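Local coordinates for protein putative oxidoreductase yhhX (PDB 3F4L) that is a probable NAD(P)-dependent oxidoreductase of the Gfo/Idh/MocA family, perhaps acting as a scyllo-inositol dehydrogenase, at residues 184-195 against 321-332. Residues are numbered along the deposited sequence; the frame is centred on the assembly and turned at random.
Sequences ISLFGRPDHVAY and EVLTNLEILERG
Ile184, Pro190, Val193 and Ile328 form the apolar seam by which helix 319-331 packs against the end of helix 171-187 and the start of strand 192-198. Ile184 enters helix 319-331 as a knob among Glu321, Thr324, Asn325 and Ile328. With CG1 anti to the carbonyl carbon (chi1 -71°), its CD1 reaches 3.9 Å from Asn325 CA, while its CG2 lies 3.6 Å from Glu321 CB. Ile328 reaches the strand side with both branches: it meets Pro190 tip to tip, Ile328 CD1 to Pro190 CG at 3.9 Å, and crosses Val193 obliquely, Ile328 CG1 to Val193 CG2 at 4.2 Å. Branched side chains and a proline ring suit such a buried place because they have few rotatable bonds.

Tyr195 adds a hydrogen bond and a ring contact. Its OH donates to Ile328 O at 2.7 Å, in the carbonyl plane and on a lone pair, with a C=O...O angle of 122°. Gly332 CA sits over one ring face, 3.4 Å from the centroid, in a CH-pi contact; a side chain here would crowd Tyr195 CE2, and glycine avoids that. Val193 CG1 lies on the opposite face, offset toward the rim, so the ring's tilt is probably restricted. A phenylalanine in place of Tyr195 would probably leave Ile328 O without its hydroxyl donor.

Nearer the start of helix 319-331, Arg189 NE approaches Thr324 OG1, but the bond is doubtful; Thr324 OG1 also bonds Ser320 O. Glu321 lays its aliphatic part along Ile184 and directs its carboxylate to Lys318 N and Arg126.

Apolar packing thus joins helix to sheet within the C-terminal alpha/beta domain, and the tyrosine bond to a main-chain oxygen near the helix's C-terminal end probably sets how that end sits over the strand.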
loop_
_atom_site.group_PDB
_atom_site.type_symbol
_atom_site.label_atom_id
_atom_site.label_comp_id
_atom_site.label_asym_id
_atom_site.label_seq_id
_atom_site.Cartn_x
_atom_site.Cartn_y
_atom_site.Cartn_z
ATOM N N ILE A 184 10.016 2.394 13.630
ATOM C CA ILE A 184 10.026 2.948 14.975
ATOM C C ILE A 184 11.328 3.714 15.258
ATOM O O ILE A 184 11.302 4.772 15.884
ATOM C CB ILE A 184 9.796 1.814 16.019
ATOM C CG1 ILE A 184 8.338 1.345 15.934
ATOM C CG2 ILE A 184 10.142 2.287 17.410
ATOM C CD1 ILE A 184 8.062 0.027 16.609
ATOM N N SER A 185 12.463 3.201 14.782
ATOM C CA SER A 185 13.732 3.885 15.013
ATOM C C SER A 185 13.758 5.251 14.315
ATOM O O SER A 185 14.503 6.135 14.719
ATOM C CB SER A 185 14.906 3.041 14.505
ATOM O OG SER A 185 15.017 3.136 13.089
ATOM N N LEU A 186 12.950 5.427 13.273
ATOM C CA LEU A 186 12.912 6.699 12.538
ATOM C C LEU A 186 11.895 7.690 13.078
ATOM O O LEU A 186 12.166 8.888 13.169
ATOM C CB LEU A 186 12.540 6.480 11.062
ATOM C CG LEU A 186 13.393 5.595 10.158
ATOM C CD1 LEU A 186 12.738 5.475 8.778
ATOM C CD2 LEU A 186 14.779 6.190 10.050
ATOM N N PHE A 187 10.718 7.177 13.419
ATOM C CA PHE A 187 9.621 8.024 13.855
ATOM C C PHE A 187 9.122 7.862 15.280
ATOM O O PHE A 187 8.378 8.698 15.760
ATOM C CB PHE A 187 8.461 7.847 12.873
ATOM C CG PHE A 187 8.860 8.034 11.425
ATOM C CD1 PHE A 187 9.386 9.240 10.984
ATOM C CD2 PHE A 187 8.715 6.999 10.511
ATOM C CE1 PHE A 187 9.759 9.417 9.657
ATOM C CE2 PHE A 187 9.084 7.163 9.177
ATOM C CZ PHE A 187 9.608 8.373 8.748
ATOM N N GLY A 188 9.516 6.790 15.955
ATOM C CA GLY A 188 9.080 6.614 17.327
ATOM C C GLY A 188 7.791 5.837 17.525
ATOM O O GLY A 188 7.516 4.869 16.817
ATOM N N ARG A 189 7.011 6.281 18.506
ATOM C CA ARG A 189 5.741 5.665 18.890
ATOM C C ARG A 189 4.567 6.257 18.101
ATOM O O ARG A 189 4.279 7.452 18.196
ATOM C CB ARG A 189 5.519 5.906 20.385
ATOM C CG ARG A 189 5.145 4.701 21.233
ATOM C CD ARG A 189 5.173 5.088 22.730
ATOM N NE ARG A 189 5.449 3.953 23.621
ATOM C CZ ARG A 189 5.588 4.043 24.947
ATOM N NH1 ARG A 189 5.476 5.217 25.559
ATOM N NH2 ARG A 189 5.849 2.957 25.667
ATOM N N PRO A 190 3.860 5.427 17.324
ATOM C CA PRO A 190 2.724 5.924 16.536
ATOM C C PRO A 190 1.483 6.202 17.380
ATOM O O PRO A 190 1.353 5.688 18.500
ATOM C CB PRO A 190 2.479 4.792 15.545
ATOM C CG PRO A 190 2.772 3.585 16.367
ATOM C CD PRO A 190 4.057 3.982 17.104
ATOM N N ASP A 191 0.581 7.003 16.821
ATOM C CA ASP A 191 -0.680 7.350 17.467
ATOM C C ASP A 191 -1.678 6.207 17.291
ATOM O O ASP A 191 -2.406 5.852 18.222
ATOM C CB ASP A 191 -1.296 8.609 16.837
ATOM C CG ASP A 191 -0.405 9.825 16.951
ATOM O OD1 ASP A 191 0.211 10.010 18.024
ATOM O OD2 ASP A 191 -0.332 10.600 15.968
ATOM N N HIS A 192 -1.714 5.658 16.078
ATOM C CA HIS A 192 -2.633 4.581 15.732
ATOM C C HIS A 192 -1.955 3.516 14.874
ATOM O O HIS A 192 -0.933 3.769 14.231
ATOM C CB HIS A 192 -3.804 5.119 14.909
ATOM C CG HIS A 192 -4.348 6.425 15.395
ATOM N ND1 HIS A 192 -5.147 6.530 16.513
ATOM C CD2 HIS A 192 -4.219 7.681 14.902
ATOM C CE1 HIS A 192 -5.491 7.796 16.686
ATOM N NE2 HIS A 192 -4.941 8.513 15.721
ATOM N N VAL A 193 -2.548 2.329 14.861
ATOM C CA VAL A 193 -2.043 1.238 14.040
ATOM C C VAL A 193 -3.204 0.515 13.376
ATOM O O VAL A 193 -4.183 0.172 14.034
ATOM C CB VAL A 193 -1.244 0.202 14.858
ATOM C CG1 VAL A 193 -0.782 -0.924 13.936
ATOM C CG2 VAL A 193 -0.035 0.859 15.518
ATOM N N ALA A 194 -3.109 0.312 12.066
ATOM C CA ALA A 194 -4.132 -0.419 11.320
ATOM C C ALA A 194 -3.503 -1.768 10.956
ATOM O O ALA A 194 -2.397 -1.806 10.404
ATOM C CB ALA A 194 -4.519 0.332 10.037
ATOM N N TYR A 195 -4.206 -2.858 11.250
ATOM C CA TYR A 195 -3.715 -4.203 10.975
ATOM C C TYR A 195 -4.506 -4.974 9.911
ATOM O O TYR A 195 -5.731 -4.879 9.832
ATOM C CB TYR A 195 -3.736 -5.073 12.243
ATOM C CG TYR A 195 -3.048 -4.534 13.480
ATOM C CD1 TYR A 195 -3.756 -3.813 14.440
ATOM C CD2 TYR A 195 -1.700 -4.809 13.726
ATOM C CE1 TYR A 195 -3.144 -3.386 15.615
ATOM C CE2 TYR A 195 -1.077 -4.385 14.895
ATOM C CZ TYR A 195 -1.804 -3.676 15.836
ATOM O OH TYR A 195 -1.189 -3.258 16.999
ATOM N N GLU A 321 11.423 2.024 22.216
ATOM C CA GLU A 321 11.245 1.447 20.886
ATOM C C GLU A 321 10.955 -0.047 21.008
ATOM O O GLU A 321 10.150 -0.606 20.265
ATOM C CB GLU A 321 12.505 1.671 20.041
ATOM C CG GLU A 321 12.865 3.147 19.909
ATOM C CD GLU A 321 14.148 3.394 19.133
ATOM O OE1 GLU A 321 15.184 2.777 19.452
ATOM O OE2 GLU A 321 14.127 4.222 18.205
ATOM N N VAL A 322 11.608 -0.696 21.960
ATOM C CA VAL A 322 11.405 -2.122 22.156
ATOM C C VAL A 322 9.994 -2.388 22.664
ATOM O O VAL A 322 9.309 -3.268 22.161
ATOM C CB VAL A 322 12.436 -2.696 23.157
ATOM C CG1 VAL A 322 12.218 -4.181 23.344
ATOM C CG2 VAL A 322 13.835 -2.431 22.648
ATOM N N LEU A 323 9.553 -1.611 23.652
ATOM C CA LEU A 323 8.219 -1.795 24.215
ATOM C C LEU A 323 7.121 -1.473 23.196
ATOM O O LEU A 323 6.076 -2.130 23.166
ATOM C CB LEU A 323 8.053 -0.920 25.462
ATOM C CG LEU A 323 8.954 -1.292 26.651
ATOM C CD1 LEU A 323 8.751 -0.310 27.799
ATOM C CD2 LEU A 323 8.636 -2.702 27.095
ATOM N N THR A 324 7.352 -0.461 22.365
ATOM C CA THR A 324 6.356 -0.097 21.366
ATOM C C THR A 324 6.217 -1.238 20.348
ATOM O O THR A 324 5.111 -1.574 19.926
ATOM C CB THR A 324 6.736 1.218 20.645
ATOM O OG1 THR A 324 6.703 2.309 21.578
ATOM C CG2 THR A 324 5.769 1.500 19.518
ATOM N N ASN A 325 7.339 -1.847 19.975
ATOM C CA ASN A 325 7.324 -2.951 19.011
ATOM C C ASN A 325 6.511 -4.136 19.550
ATOM O O ASN A 325 5.595 -4.632 18.885
ATOM C CB ASN A 325 8.765 -3.384 18.708
ATOM C CG ASN A 325 8.888 -4.163 17.418
ATOM O OD1 ASN A 325 9.786 -3.902 16.610
ATOM N ND2 ASN A 325 8.007 -5.133 17.217
ATOM N N LEU A 326 6.848 -4.588 20.752
ATOM C CA LEU A 326 6.144 -5.705 21.374
ATOM C C LEU A 326 4.650 -5.437 21.534
ATOM O O LEU A 326 3.823 -6.324 21.310
ATOM C CB LEU A 326 6.750 -6.011 22.745
ATOM C CG LEU A 326 8.029 -6.858 22.792
ATOM C CD1 LEU A 326 9.018 -6.397 21.723
ATOM C CD2 LEU A 326 8.642 -6.738 24.194
ATOM N N GLU A 327 4.302 -4.219 21.934
ATOM C CA GLU A 327 2.897 -3.866 22.125
ATOM C C GLU A 327 2.132 -3.904 20.801
ATOM O O GLU A 327 1.026 -4.447 20.728
ATOM C CB GLU A 327 2.784 -2.474 22.749
ATOM C CG GLU A 327 1.377 -2.071 23.104
ATOM C CD GLU A 327 1.309 -0.686 23.711
ATOM O OE1 GLU A 327 2.106 -0.390 24.625
ATOM O OE2 GLU A 327 0.448 0.110 23.282
ATOM N N ILE A 328 2.729 -3.332 19.757
ATOM C CA ILE A 328 2.095 -3.319 18.442
ATOM C C ILE A 328 1.866 -4.749 17.942
ATOM O O ILE A 328 0.792 -5.076 17.447
ATOM C CB ILE A 328 2.946 -2.519 17.416
ATOM C CG1 ILE A 328 2.920 -1.022 17.787
ATOM C CG2 ILE A 328 2.382 -2.712 16.005
ATOM C CD1 ILE A 328 3.838 -0.116 16.943
ATOM N N LEU A 329 2.870 -5.608 18.085
ATOM C CA LEU A 329 2.728 -6.991 17.653
ATOM C C LEU A 329 1.588 -7.694 18.403
ATOM O O LEU A 329 0.734 -8.343 17.788
ATOM C CB LEU A 329 4.047 -7.748 17.866
ATOM C CG LEU A 329 5.178 -7.375 16.900
ATOM C CD1 LEU A 329 6.471 -8.073 17.294
ATOM C CD2 LEU A 329 4.764 -7.770 15.477
ATOM N N GLU A 330 1.564 -7.545 19.723
ATOM C CA GLU A 330 0.530 -8.176 20.545
ATOM C C GLU A 330 -0.870 -7.716 20.188
ATOM O O GLU A 330 -1.770 -8.530 20.003
ATOM C CB GLU A 330 0.758 -7.892 22.037
ATOM C CG GLU A 330 2.073 -8.401 22.606
ATOM C CD GLU A 330 2.106 -8.344 24.129
ATOM O OE1 GLU A 330 1.751 -7.286 24.700
ATOM O OE2 GLU A 330 2.490 -9.361 24.755
ATOM N N ARG A 331 -1.055 -6.404 20.098
ATOM C CA ARG A 331 -2.363 -5.849 19.795
ATOM C C ARG A 331 -2.857 -6.155 18.382
ATOM O O ARG A 331 -4.002 -5.865 18.046
ATOM C CB ARG A 331 -2.364 -4.340 20.059
ATOM C CG ARG A 331 -2.084 -3.997 21.530
ATOM C CD ARG A 331 -2.505 -2.571 21.866
ATOM N NE ARG A 331 -3.938 -2.396 21.668
ATOM C CZ ARG A 331 -4.578 -1.237 21.784
ATOM N NH1 ARG A 331 -3.908 -0.135 22.097
ATOM N NH2 ARG A 331 -5.892 -1.183 21.589
ATOM N N GLY A 332 -2.002 -6.756 17.565
ATOM C CA GLY A 332 -2.417 -7.100 16.220
ATOM C C GLY A 332 -3.371 -8.283 16.288
ATOM O O GLY A 332 -4.160 -8.515 15.374
#